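Local coordinates for Thiol:disulfide interchange protein DsbA (Neisseria meningitidis MC58, PDB 3HZ8) that probably acts as a periplasmic thiol:disulfide oxidoreductase of the DsbA subfamily, passing its redox-active disulfide on to substrate proteins, at residues Ser47-Ser52 against Thr177-Ala182; Lys54-Leu59 against Lys184-Gln189; Val80-Ala85 against Gln137-Lys142; Lys114-Gln119 against Lys126-Tyr131. The protein carries 1 engineered substitution. All blocks are in the same frame, centred on the assembly; numbering follows the deposited sequence.

Contact 1: residues Ser47-Ser52 against Thr177-Ala182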
loop_
_atom_site.group_PDB
_atom_site.type_symbol
_atom_site.label_atom_id
_atom_site.label_comp_id
_atom_site.label_asym_id
_atom_site.label_seq_id
_atom_site.Cartn_x
_atom_site.Cartn_y
_atom_site.Cartn_z
ATOM N N SER A 47 -4.206 8.042 -3.434
ATOM C CA SER A 47 -4.574 8.655 -2.157
ATOM C C SER A 47 -5.749 9.631 -2.317
ATOM O O SER A 47 -6.642 9.683 -1.457
ATOM C CB SER A 47 -3.365 9.318 -1.501
ATOM O OG SER A 47 -2.919 10.422 -2.236
ATOM N N LYS A 48 -5.763 10.390 -3.414
ATOM C CA LYS A 48 -6.912 11.258 -3.687
ATOM C C LYS A 48 -8.169 10.433 -3.889
ATOM O O LYS A 48 -9.220 10.747 -3.333
ATOM C CB LYS A 48 -6.683 12.138 -4.902
ATOM C CG LYS A 48 -7.925 12.943 -5.250
ATOM C CD LYS A 48 -7.629 13.958 -6.299
ATOM C CE LYS A 48 -8.840 14.852 -6.497
ATOM N NZ LYS A 48 -8.458 15.967 -7.380
ATOM N N HIS A 49 -8.063 9.372 -4.687
ATOM C CA HIS A 49 -9.236 8.568 -4.975
ATOM C C HIS A 49 -9.811 7.965 -3.702
ATOM O O HIS A 49 -11.024 7.898 -3.538
ATOM C CB HIS A 49 -8.908 7.475 -5.994
ATOM C CG HIS A 49 -10.128 6.829 -6.565
ATOM N ND1 HIS A 49 -11.067 7.538 -7.288
ATOM C CD2 HIS A 49 -10.584 5.560 -6.487
ATOM C CE1 HIS A 49 -12.038 6.719 -7.652
ATOM N NE2 HIS A 49 -11.777 5.517 -7.170
ATOM N N ALA A 50 -8.930 7.528 -2.801
ATOM C CA ALA A 50 -9.355 6.935 -1.533
ATOM C C ALA A 50 -10.223 7.872 -0.692
ATOM O O ALA A 50 -11.018 7.408 0.127
ATOM C CB ALA A 50 -8.153 6.454 -0.733
ATOM N N LYS A 51 -10.082 9.182 -0.902
ATOM C CA LYS A 51 -10.950 10.144 -0.211
ATOM C C LYS A 51 -12.404 9.995 -0.646
ATOM O O LYS A 51 -13.308 10.369 0.106
ATOM C CB LYS A 51 -10.488 11.584 -0.433
ATOM C CG LYS A 51 -9.032 11.824 -0.131
ATOM C CD LYS A 51 -8.676 11.467 1.292
ATOM C CE LYS A 51 -7.203 11.660 1.557
ATOM N NZ LYS A 51 -6.748 13.049 1.271
ATOM N N SER A 52 -12.619 9.451 -1.848
ATOM C CA SER A 52 -13.966 9.208 -2.401
ATOM C C SER A 52 -14.588 7.898 -1.939
ATOM O O SER A 52 -15.755 7.643 -2.219
ATOM C CB SER A 52 -13.932 9.191 -3.944
ATOM O OG SER A 52 -13.589 7.889 -4.454
ATOM N N THR A 177 -11.433 1.276 -12.707
ATOM C CA THR A 177 -11.390 -0.183 -12.521
ATOM C C THR A 177 -11.578 -0.559 -11.041
ATOM O O THR A 177 -12.357 -1.460 -10.722
ATOM C CB THR A 177 -10.081 -0.787 -13.099
ATOM O OG1 THR A 177 -9.965 -0.404 -14.471
ATOM C CG2 THR A 177 -10.081 -2.320 -13.037
ATOM N N ILE A 178 -10.898 0.141 -10.144
ATOM C CA ILE A 178 -11.065 -0.119 -8.708
ATOM C C ILE A 178 -12.534 0.009 -8.303
ATOM O O ILE A 178 -13.065 -0.860 -7.611
ATOM C CB ILE A 178 -10.161 0.804 -7.847
ATOM C CG1 ILE A 178 -8.685 0.406 -8.033
ATOM C CG2 ILE A 178 -10.554 0.747 -6.336
ATOM C CD1 ILE A 178 -7.687 1.382 -7.465
ATOM N N ASP A 179 -13.190 1.084 -8.742
ATOM C CA ASP A 179 -14.599 1.300 -8.398
ATOM C C ASP A 179 -15.497 0.167 -8.890
ATOM O O ASP A 179 -16.395 -0.276 -8.163
ATOM C CB ASP A 179 -15.078 2.632 -8.969
ATOM C CG ASP A 179 -14.425 3.833 -8.291
ATOM O OD1 ASP A 179 -13.778 3.652 -7.229
ATOM O OD2 ASP A 179 -14.583 4.957 -8.826
ATOM N N LEU A 180 -15.280 -0.273 -10.128
ATOM C CA LEU A 180 -16.060 -1.371 -10.703
ATOM C C LEU A 180 -15.803 -2.667 -9.953
ATOM O O LEU A 180 -16.747 -3.419 -9.669
ATOM C CB LEU A 180 -15.755 -1.551 -12.203
ATOM C CG LEU A 180 -16.143 -0.425 -13.168
ATOM C CD1 LEU A 180 -15.597 -0.738 -14.547
ATOM C CD2 LEU A 180 -17.652 -0.310 -13.197
ATOM N N LEU A 181 -14.533 -2.933 -9.637
ATOM C CA LEU A 181 -14.192 -4.129 -8.867
ATOM C C LEU A 181 -14.793 -4.092 -7.476
ATOM O O LEU A 181 -15.269 -5.110 -6.978
ATOM C CB LEU A 181 -12.681 -4.317 -8.781
ATOM C CG LEU A 181 -11.999 -4.743 -10.078
ATOM C CD1 LEU A 181 -10.474 -4.703 -9.929
ATOM C CD2 LEU A 181 -12.466 -6.120 -10.518
ATOM N N ALA A 182 -14.802 -2.916 -6.860
ATOM C CA ALA A 182 -15.389 -2.762 -5.525
ATOM C C ALA A 182 -16.880 -3.099 -5.494
ATOM O O ALA A 182 -17.363 -3.735 -4.545
ATOM C CB ALA A 182 -15.142 -1.371 -5.002
HETATM O O HOH W 1 -14.640 4.772 -4.864
#

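Contact 2: residues Lys54-Leu59 against Lys184-Gln189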
loop_
_atom_site.group_PDB
_atom_site.type_symbol
_atom_site.label_atom_id
_atom_site.label_comp_id
_atom_site.label_asym_id
_atom_site.label_seq_id
_atom_site.Cartn_x
_atom_site.Cartn_y
_atom_site.Cartn_z
ATOM N N LYS A 54 -16.468 4.918 -0.258
ATOM C CA LYS A 54 -17.605 4.704 0.631
ATOM C C LYS A 54 -17.112 4.212 1.990
ATOM O O LYS A 54 -15.969 3.767 2.108
ATOM C CB LYS A 54 -18.555 3.678 0.012
ATOM C CG LYS A 54 -19.268 4.168 -1.237
ATOM C CD LYS A 54 -20.096 5.403 -0.922
ATOM C CE LYS A 54 -20.708 5.989 -2.175
ATOM N NZ LYS A 54 -20.888 7.451 -2.020
ATOM N N ASP A 55 -17.971 4.293 3.008
ATOM C CA ASP A 55 -17.613 3.892 4.374
ATOM C C ASP A 55 -17.274 2.403 4.518
ATOM O O ASP A 55 -16.653 2.003 5.511
ATOM C CB ASP A 55 -18.731 4.269 5.364
ATOM C CG ASP A 55 -18.718 5.748 5.748
ATOM O OD1 ASP A 55 -19.551 6.139 6.601
ATOM O OD2 ASP A 55 -17.885 6.518 5.214
ATOM N N ASP A 56 -17.696 1.591 3.549
ATOM C CA ASP A 56 -17.418 0.154 3.577
ATOM C C ASP A 56 -16.155 -0.229 2.809
ATOM O O ASP A 56 -15.840 -1.413 2.686
ATOM C CB ASP A 56 -18.619 -0.665 3.078
ATOM C CG ASP A 56 -18.839 -0.554 1.573
ATOM O OD1 ASP A 56 -18.445 0.465 0.960
ATOM O OD2 ASP A 56 -19.428 -1.497 1.011
ATOM N N MET A 57 -15.433 0.775 2.314
ATOM C CA MET A 57 -14.163 0.536 1.621
ATOM C C MET A 57 -13.002 1.100 2.409
ATOM O O MET A 57 -13.150 2.076 3.128
ATOM C CB MET A 57 -14.161 1.180 0.241
ATOM C CG MET A 57 -15.139 0.580 -0.729
ATOM S SD MET A 57 -15.206 1.585 -2.238
ATOM C CE MET A 57 -13.645 1.212 -3.024
ATOM N N TYR A 58 -11.825 0.502 2.252
ATOM C CA TYR A 58 -10.631 1.058 2.872
ATOM C C TYR A 58 -9.395 0.724 2.050
ATOM O O TYR A 58 -9.380 -0.281 1.323
ATOM C CB TYR A 58 -10.474 0.587 4.329
ATOM C CG TYR A 58 -10.244 -0.908 4.474
ATOM C CD1 TYR A 58 -8.963 -1.422 4.742
ATOM C CD2 TYR A 58 -11.298 -1.813 4.333
ATOM C CE1 TYR A 58 -8.754 -2.779 4.871
ATOM C CE2 TYR A 58 -11.094 -3.180 4.452
ATOM C CZ TYR A 58 -9.817 -3.661 4.715
ATOM O OH TYR A 58 -9.618 -5.019 4.835
ATOM N N LEU A 59 -8.380 1.577 2.171
ATOM C CA LEU A 59 -7.101 1.391 1.488
ATOM C C LEU A 59 -6.069 0.816 2.459
ATOM O O LEU A 59 -5.773 1.421 3.502
ATOM C CB LEU A 59 -6.606 2.728 0.918
ATOM C CG LEU A 59 -5.241 2.711 0.215
ATOM C CD1 LEU A 59 -5.233 1.810 -1.029
ATOM C CD2 LEU A 59 -4.824 4.133 -0.153
ATOM N N LYS A 184 -18.333 -5.107 -7.746
ATOM C CA LYS A 184 -18.379 -6.549 -8.014
ATOM C C LYS A 184 -18.221 -7.340 -6.709
ATOM O O LYS A 184 -19.014 -8.251 -6.430
ATOM C CB LYS A 184 -17.303 -6.943 -9.038
ATOM C CG LYS A 184 -17.306 -8.409 -9.461
ATOM C CD LYS A 184 -16.223 -8.654 -10.507
ATOM C CE LYS A 184 -16.137 -10.114 -10.935
ATOM N NZ LYS A 184 -17.336 -10.563 -11.700
ATOM N N VAL A 185 -17.210 -6.972 -5.921
ATOM C CA VAL A 185 -16.959 -7.563 -4.597
ATOM C C VAL A 185 -18.129 -7.366 -3.634
ATOM O O VAL A 185 -18.594 -8.326 -3.018
ATOM C CB VAL A 185 -15.663 -6.970 -3.965
ATOM C CG1 VAL A 185 -15.545 -7.325 -2.478
ATOM C CG2 VAL A 185 -14.445 -7.449 -4.729
ATOM N N ARG A 186 -18.578 -6.119 -3.497
ATOM C CA ARG A 186 -19.646 -5.741 -2.577
ATOM C C ARG A 186 -20.849 -6.645 -2.789
ATOM O O ARG A 186 -21.418 -7.178 -1.830
ATOM C CB ARG A 186 -20.024 -4.267 -2.802
ATOM C CG ARG A 186 -20.903 -3.638 -1.737
ATOM C CD ARG A 186 -21.149 -2.167 -2.054
ATOM N NE ARG A 186 -20.029 -1.301 -1.676
ATOM C CZ ARG A 186 -19.234 -0.654 -2.527
ATOM N NH1 ARG A 186 -19.420 -0.748 -3.838
ATOM N NH2 ARG A 186 -18.253 0.106 -2.061
ATOM N N GLU A 187 -21.208 -6.852 -4.049
ATOM C CA GLU A 187 -22.392 -7.634 -4.379
ATOM C C GLU A 187 -22.171 -9.153 -4.403
ATOM O O GLU A 187 -23.114 -9.922 -4.193
ATOM C CB GLU A 187 -23.030 -7.113 -5.664
ATOM C CG GLU A 187 -23.444 -5.626 -5.586
ATOM C CD GLU A 187 -24.284 -5.258 -4.349
ATOM O OE1 GLU A 187 -24.888 -6.157 -3.717
ATOM O OE2 GLU A 187 -24.347 -4.052 -4.010
ATOM N N GLU A 188 -20.931 -9.576 -4.642
ATOM C CA GLU A 188 -20.534 -10.976 -4.473
ATOM C C GLU A 188 -20.649 -11.398 -3.017
ATOM O O GLU A 188 -21.232 -12.440 -2.715
ATOM C CB GLU A 188 -19.084 -11.194 -4.922
ATOM C CG GLU A 188 -18.913 -11.329 -6.407
ATOM C CD GLU A 188 -17.495 -11.672 -6.811
ATOM O OE1 GLU A 188 -16.535 -11.246 -6.130
ATOM O OE2 GLU A 188 -17.341 -12.373 -7.830
ATOM N N GLN A 189 -20.080 -10.575 -2.131
ATOM C CA GLN A 189 -20.014 -10.854 -0.696
ATOM C C GLN A 189 -21.395 -10.809 -0.033
ATOM O O GLN A 189 -21.636 -11.513 0.955
ATOM C CB GLN A 189 -19.023 -9.901 0.010
ATOM C CG GLN A 189 -17.537 -10.126 -0.365
ATOM C CD GLN A 189 -16.550 -9.198 0.355
ATOM O OE1 GLN A 189 -16.935 -8.222 1.003
ATOM N NE2 GLN A 189 -15.259 -9.503 0.226
#

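Contact 3: residues Val80-Ala85 against Gln137-Lys142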
loop_
_atom_site.group_PDB
_atom_site.type_symbol
_atom_site.label_atom_id
_atom_site.label_comp_id
_atom_site.label_asym_id
_atom_site.label_seq_id
_atom_site.Cartn_x
_atom_site.Cartn_y
_atom_site.Cartn_z
ATOM N N VAL A 80 4.690 4.348 9.600
ATOM C CA VAL A 80 3.850 5.406 9.023
ATOM C C VAL A 80 2.387 5.031 9.207
ATOM O O VAL A 80 1.567 5.865 9.593
ATOM C CB VAL A 80 4.163 5.619 7.517
ATOM C CG1 VAL A 80 3.066 6.457 6.814
ATOM C CG2 VAL A 80 5.529 6.245 7.349
ATOM N N ASP A 81 2.061 3.773 8.932
ATOM C CA ASP A 81 0.696 3.299 9.102
ATOM C C ASP A 81 0.229 3.492 10.542
ATOM O O ASP A 81 -0.895 3.952 10.774
ATOM C CB ASP A 81 0.589 1.831 8.689
ATOM C CG ASP A 81 -0.552 1.583 7.744
ATOM O OD1 ASP A 81 -1.351 2.516 7.495
ATOM O OD2 ASP A 81 -0.634 0.441 7.245
ATOM N N MET A 82 1.118 3.175 11.490
ATOM C CA MET A 82 0.852 3.262 12.927
ATOM C C MET A 82 0.700 4.711 13.402
ATOM O O MET A 82 -0.396 5.180 13.720
ATOM C CB MET A 82 1.993 2.588 13.712
ATOM C CG MET A 82 2.130 1.085 13.505
ATOM S SD MET A 82 3.649 0.325 14.136
ATOM C CE MET A 82 3.586 0.871 15.846
ATOM N N ALA A 83 1.827 5.405 13.457
ATOM C CA ALA A 83 1.915 6.724 14.070
ATOM C C ALA A 83 1.376 7.866 13.222
ATOM O O ALA A 83 1.064 8.944 13.743
ATOM C CB ALA A 83 3.333 6.998 14.437
ATOM N N ALA A 84 1.287 7.651 11.917
ATOM C CA ALA A 84 0.853 8.707 11.025
ATOM C C ALA A 84 -0.452 8.371 10.313
ATOM O O ALA A 84 -0.714 8.901 9.232
ATOM C CB ALA A 84 1.955 9.043 10.013
ATOM N N ALA A 85 -1.274 7.509 10.917
ATOM C CA ALA A 85 -2.544 7.108 10.296
ATOM C C ALA A 85 -3.376 8.310 9.832
ATOM O O ALA A 85 -3.936 8.284 8.731
ATOM C CB ALA A 85 -3.357 6.207 11.234
ATOM N N GLN A 137 8.026 -4.101 13.928
ATOM C CA GLN A 137 8.823 -5.265 13.548
ATOM C C GLN A 137 7.917 -6.409 13.079
ATOM O O GLN A 137 8.260 -7.147 12.150
ATOM C CB GLN A 137 9.716 -5.725 14.715
ATOM C CG GLN A 137 10.676 -6.868 14.372
ATOM C CD GLN A 137 11.773 -7.104 15.417
ATOM O OE1 GLN A 137 12.172 -6.192 16.143
ATOM N NE2 GLN A 137 12.277 -8.335 15.475
ATOM N N ALA A 138 6.757 -6.530 13.718
ATOM C CA ALA A 138 5.802 -7.572 13.363
ATOM C C ALA A 138 4.950 -7.192 12.142
ATOM O O ALA A 138 4.568 -8.076 11.377
ATOM C CB ALA A 138 4.944 -7.937 14.547
ATOM N N ARG A 139 4.625 -5.908 11.976
ATOM C CA ARG A 139 4.012 -5.436 10.720
ATOM C C ARG A 139 4.956 -5.708 9.513
ATOM O O ARG A 139 4.499 -6.147 8.452
ATOM C CB ARG A 139 3.582 -3.960 10.796
ATOM C CG ARG A 139 2.209 -3.632 11.491
ATOM C CD ARG A 139 2.100 -2.111 11.646
ATOM N NE ARG A 139 0.962 -1.573 12.410
ATOM C CZ ARG A 139 -0.104 -0.997 11.860
ATOM N NH1 ARG A 139 -0.221 -0.953 10.539
ATOM N NH2 ARG A 139 -1.060 -0.474 12.633
ATOM N N ALA A 140 6.264 -5.483 9.679
ATOM C CA ALA A 140 7.251 -5.685 8.596
ATOM C C ALA A 140 7.475 -7.156 8.220
ATOM O O ALA A 140 7.614 -7.498 7.034
ATOM C CB ALA A 140 8.590 -5.019 8.959
ATOM N N ASP A 141 7.546 -8.021 9.238
ATOM C CA ASP A 141 7.647 -9.463 9.052
ATOM C C ASP A 141 6.480 -10.008 8.238
ATOM O O ASP A 141 6.636 -10.890 7.384
ATOM C CB ASP A 141 7.653 -10.138 10.423
ATOM C CG ASP A 141 8.888 -9.818 11.224
ATOM O OD1 ASP A 141 9.823 -9.214 10.664
ATOM O OD2 ASP A 141 8.928 -10.180 12.417
ATOM N N LYS A 142 5.296 -9.478 8.539
ATOM C CA LYS A 142 4.073 -9.858 7.821
ATOM C C LYS A 142 4.155 -9.403 6.352
ATOM O O LYS A 142 3.727 -10.121 5.455
ATOM C CB LYS A 142 2.834 -9.282 8.522
ATOM C CG LYS A 142 1.485 -9.545 7.841
ATOM C CD LYS A 142 1.087 -11.003 7.841
ATOM C CE LYS A 142 -0.300 -11.208 7.221
ATOM N NZ LYS A 142 -0.594 -12.659 7.096
HETATM O O HOH W 2 1.033 -2.078 8.364
#

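Contact 4: residues Lys114-Gln119 against Lys126-Tyr131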
loop_
_atom_site.group_PDB
_atom_site.type_symbol
_atom_site.label_atom_id
_atom_site.label_comp_id
_atom_site.label_asym_id
_atom_site.label_seq_id
_atom_site.Cartn_x
_atom_site.Cartn_y
_atom_site.Cartn_z
ATOM N N LYS A 114 17.561 9.453 12.192
ATOM C CA LYS A 114 17.882 10.883 12.190
ATOM C C LYS A 114 16.874 11.656 11.338
ATOM O O LYS A 114 16.351 12.683 11.767
ATOM C CB LYS A 114 19.318 11.126 11.698
ATOM C CG LYS A 114 19.708 12.595 11.522
ATOM C CD LYS A 114 20.996 12.741 10.709
ATOM C CE LYS A 114 21.401 14.200 10.516
ATOM N NZ LYS A 114 20.495 14.928 9.582
ATOM N N TRP A 115 16.608 11.146 10.134
ATOM C CA TRP A 115 15.648 11.767 9.218
ATOM C C TRP A 115 14.251 11.873 9.853
ATOM O O TRP A 115 13.610 12.937 9.819
ATOM C CB TRP A 115 15.606 10.981 7.897
ATOM C CG TRP A 115 14.757 11.619 6.833
ATOM C CD1 TRP A 115 15.131 12.595 5.958
ATOM C CD2 TRP A 115 13.388 11.312 6.533
ATOM N NE1 TRP A 115 14.073 12.926 5.141
ATOM C CE2 TRP A 115 12.993 12.152 5.472
ATOM C CE3 TRP A 115 12.459 10.407 7.059
ATOM C CZ2 TRP A 115 11.705 12.109 4.922
ATOM C CZ3 TRP A 115 11.169 10.377 6.519
ATOM C CH2 TRP A 115 10.812 11.223 5.465
ATOM N N LEU A 116 13.783 10.779 10.447
ATOM C CA LEU A 116 12.462 10.785 11.071
ATOM C C LEU A 116 12.378 11.830 12.184
ATOM O O LEU A 116 11.390 12.558 12.285
ATOM C CB LEU A 116 12.096 9.409 11.617
ATOM C CG LEU A 116 11.626 8.367 10.607
ATOM C CD1 LEU A 116 11.401 7.038 11.338
ATOM C CD2 LEU A 116 10.339 8.838 9.914
ATOM N N GLY A 117 13.413 11.894 13.022
ATOM C CA GLY A 117 13.428 12.856 14.115
ATOM C C GLY A 117 13.279 14.301 13.677
ATOM O O GLY A 117 12.785 15.125 14.439
ATOM N N GLU A 118 13.699 14.591 12.444
ATOM C CA GLU A 118 13.660 15.932 11.866
ATOM C C GLU A 118 12.372 16.297 11.122
ATOM O O GLU A 118 12.189 17.452 10.788
ATOM C CB GLU A 118 14.846 16.129 10.914
ATOM C CG GLU A 118 16.191 16.094 11.615
ATOM C CD GLU A 118 17.348 15.761 10.688
ATOM O OE1 GLU A 118 17.136 15.556 9.467
ATOM O OE2 GLU A 118 18.477 15.691 11.198
ATOM N N GLN A 119 11.488 15.332 10.872
ATOM C CA GLN A 119 10.241 15.620 10.140
ATOM C C GLN A 119 9.149 16.208 11.044
ATOM O O GLN A 119 8.910 15.701 12.129
ATOM C CB GLN A 119 9.701 14.338 9.479
ATOM C CG GLN A 119 10.688 13.629 8.563
ATOM C CD GLN A 119 11.389 14.562 7.600
ATOM O OE1 GLN A 119 12.628 14.604 7.539
ATOM N NE2 GLN A 119 10.598 15.328 6.843
ATOM N N LYS A 126 6.701 10.788 16.353
ATOM C CA LYS A 126 5.753 9.695 16.617
ATOM C C LYS A 126 6.004 8.497 15.707
ATOM O O LYS A 126 5.908 7.355 16.153
ATOM C CB LYS A 126 4.289 10.153 16.531
ATOM C CG LYS A 126 3.798 10.957 17.755
ATOM C CD LYS A 126 3.940 10.193 19.068
ATOM C CE LYS A 126 3.090 10.814 20.196
ATOM N NZ LYS A 126 3.369 12.271 20.441
ATOM N N VAL A 127 6.338 8.770 14.446
ATOM C CA VAL A 127 6.690 7.704 13.501
ATOM C C VAL A 127 7.999 7.019 13.933
ATOM O O VAL A 127 8.116 5.796 13.891
ATOM C CB VAL A 127 6.736 8.209 12.048
ATOM C CG1 VAL A 127 7.231 7.107 11.107
ATOM C CG2 VAL A 127 5.332 8.679 11.611
ATOM N N LEU A 128 8.964 7.813 14.399
ATOM C CA LEU A 128 10.170 7.235 14.999
ATOM C C LEU A 128 9.849 6.295 16.178
ATOM O O LEU A 128 10.363 5.185 16.243
ATOM C CB LEU A 128 11.137 8.341 15.435
ATOM C CG LEU A 128 12.428 7.845 16.096
ATOM C CD1 LEU A 128 13.183 6.820 15.239
ATOM C CD2 LEU A 128 13.332 9.027 16.496
ATOM N N ALA A 129 8.981 6.738 17.089
ATOM C CA ALA A 129 8.553 5.889 18.203
ATOM C C ALA A 129 7.896 4.597 17.726
ATOM O O ALA A 129 8.144 3.533 18.275
ATOM C CB ALA A 129 7.617 6.654 19.144
ATOM N N ALA A 130 7.061 4.716 16.697
ATOM C CA ALA A 130 6.432 3.550 16.091
ATOM C C ALA A 130 7.474 2.612 15.480
ATOM O O ALA A 130 7.353 1.395 15.615
ATOM C CB ALA A 130 5.407 3.970 15.039
ATOM N N TYR A 131 8.483 3.180 14.810
ATOM C CA TYR A 131 9.565 2.390 14.235
ATOM C C TYR A 131 10.278 1.585 15.320
ATOM O O TYR A 131 10.630 0.426 15.118
ATOM C CB TYR A 131 10.572 3.273 13.476
ATOM C CG TYR A 131 11.738 2.488 12.894
ATOM C CD1 TYR A 131 11.697 1.999 11.582
ATOM C CD2 TYR A 131 12.871 2.202 13.665
ATOM C CE1 TYR A 131 12.760 1.268 11.060
ATOM C CE2 TYR A 131 13.932 1.471 13.146
ATOM C CZ TYR A 131 13.868 1.009 11.844
ATOM O OH TYR A 131 14.917 0.283 11.336
#

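Contact 1: residues Ser47-Ser52 against Thr177-Ala182
His49 reaches across from the end of helix 37-50 to Asp179 on helix 171-191, two helices that pack on the same face of the central sheet in this thioredoxin-fold protein. The imidazole leaves the helix with CG anti to the backbone N (chi1 -167°), which extends the ring across a gap too wide for backbone contact: the nearest CA atoms, those of His49 and Ile178, are 9.6 Å apart. CB points toward the opposite helix and CG carries the ring forward. On one flank, His49 CD2 lies 3.8 Å from Asp179 OD1. On the other, His49 CE1 comes within 3.3 Å of Asp179 OD2. Between them His49 NE2 donates to Asp179 OD1 over 2.7 Å, with an N-H...O angle of 160°. The carboxylate therefore meets the ring at its edge, and OD1 accepts the hydrogen bond on its syn side, about 30° out of the carboxylate plane. Behind the ring, Ser52 turns its OG back to His49 O, a 2.7 Å hydrogen bond in the carbonyl plane, and the same OG sits over one imidazole face near the rim. A water donates to Asp179 OD1 at 2.8 Å and weakly to Ser52 OG, so OD1 takes a second donor. Histidine suits this place because its planar ring spans the gap with a directional N-H at its far edge, while aspartate, whose carboxylate follows directly on CB, supplies the acceptor. Such a pairing at the surface would tend to favour the protonated imidazole and lend the contact some ionic character.

Contact 2: residues Lys54-Leu59 against Lys184-Gln189
Asp56 and Arg186 meet through two turned side chains: chi1 of 72° places the Asp56 carboxyl carbon between its own backbone N and carbonyl carbon, and a bend at chi3 (-80°) swings the otherwise extended Arg186 chain round to present its guanidinium side-on. The site lies at the edge of the thioredoxin-fold sheet, where a type I beta turn from Lys54 to Met57 leads into the outermost strand 57-63 and helix 171-191 passes alongside. Arg186 grips the carboxylate with two nitrogens, one for each oxygen. Its NE donates to the syn lone pair of Asp56 OD2 at 2.8 Å, and its NH2 donates to Asp56 OD1 at 3.0 Å. Both bonds are nearly straight and both oxygens lie close to the guanidinium plane, so the two flat groups end almost coplanar, a bidentate salt bridge that fixes their mutual rotation. The turn holds Asp56 in place through Met57 N to Lys54 O (3.0 Å), and backbone hydrogen bonding with Val26 ties it to the neighbouring strand. Arginine suits the helix position because its long chain can leave the helix and still offer parallel N-H groups; aspartate is short enough to present its carboxylate directly from the turn. Lys54 contributes only aliphatic carbon, its CB lying oblique to the guanidinium while the rest of its chain leads away from Arg186. Met57, whose side chain also packs on Val26 and Val28, borders the salt bridge from the sheet side: its SD lies at the guanidinium edge, 3.4 Å from Arg186 NH2.

Contact 3: residues Val80-Ala85 against Gln137-Lys142
Arg139 stretches from helix 134-149 to the C-terminal end of helix 71-83, where Asp81 and Met82 receive its guanidinium in quite different ways. The close part is apolar against planar. Met82 lies over one face of the guanidinium, its CG nearest to NE and CZ and its SD 3.8 Å from Arg139 CD; the closest of these approaches is short and Met82 has a second conformer, so the finer detail is doubtful. Asp81 adds its methylene to the packing, with CB 3.4 Å from Arg139 NH1. Arg139 reaches this far because its chain is extended from CG to NE, and the long aliphatic stem explains why arginine suits a position where Arg139 CA is 9.5 Å from Asp81 CA. The polar side is looser. Asp81 OD2 and Arg139 NH1 form only a long salt bridge at 3.6 Å, the carboxylate and guanidinium planes being turned 58° apart. A water bridges the gap instead: it accepts from Arg139 NH1 at 2.8 Å, at the edge of the guanidinium, and donates to Asp81 OD2 at 3.2 Å. Each charge has a stronger partner, since Asp81 OD1 is paired with Lys88 at the start of helix 88-101 and Arg139 NE with Glu135 on its own helix. The long Asp81-Arg139 pair is thus secondary for both charges. The contact joins helices 71-83 and 134-149 at the surface, with Met82 also resting on Ala130 of helix 124-132 and Ala140 of helix 134-149 packing on Leu71 and Ala74 of helix 71-83.

Contact 4: residues Lys114-Gln119 against Lys126-Tyr131
Leu116 carries this contact, and its two methyl groups divide the work against helix 124-132. CD2 touches Val127 CG1 at 3.8 Å, while CD1 lies against the backbone of the next residue, 3.9 Å from Leu128 CA, and brushes Tyr131 CB at 4.4 Å. The CB atoms of Leu116 and Leu128 meet at 4.1 Å beside them. In Leu116, CG stands opposite the carbonyl carbon (chi1 -78°), which aims both methyls at helix 124-132: CD1 reaches the backbone at Leu128 while CD2 turns toward the side chain of Val127. The two short helical segments run roughly antiparallel, their directions 144° apart and their axes 8.6 Å apart at closest approach, and the CA atoms of Leu116 and Leu128 come within 5.8 Å. Gly117, lacking a side chain, adds only backbone where it borders Leu128. Branched aliphatics suit this interface: leucine fills it from one helix, and valine presents a compact wall from the other. In the second shell, Val127 is backed by Ala83, Ala84 and Phe122, and Tyr131 has a cation-pi partner in Arg75. Lys126 N is hydrogen-bonded to Asp123 OD1 near the start of its helix. On the outer flank of helix 109-118, Lys114 NZ reaches Glu118 OE2 at 2.7 Å, an intrahelical i to i+4 salt bridge. The contact is a short helical hairpin in the all-helical part inserted into the thioredoxin fold of DsbA proteins: helix 109-118 packs through Trp115 on helix 88-101, and helix 124-132 packs through Ala130 on helix 71-83.

Contacts 1 and 2 both use helix 171-191 and lie at the surface around the thioredoxin-fold sheet; their centres are about 10 Å apart, and they touch where Ala182 packs on Met57. Both rest on polar chemistry, a single histidine-carboxylate bond in one and a two-pronged salt bridge in the other. Contacts 3 and 4 belong to the helical part on the other side of the chain from contact 1, and touch through Met82 and Ala83 against the 126-131 segment. Contact 4, buried and purely aliphatic across the helices, differs from contact 3, a surface meeting with a polar side bridged by a water and a methionine over a guanidinium.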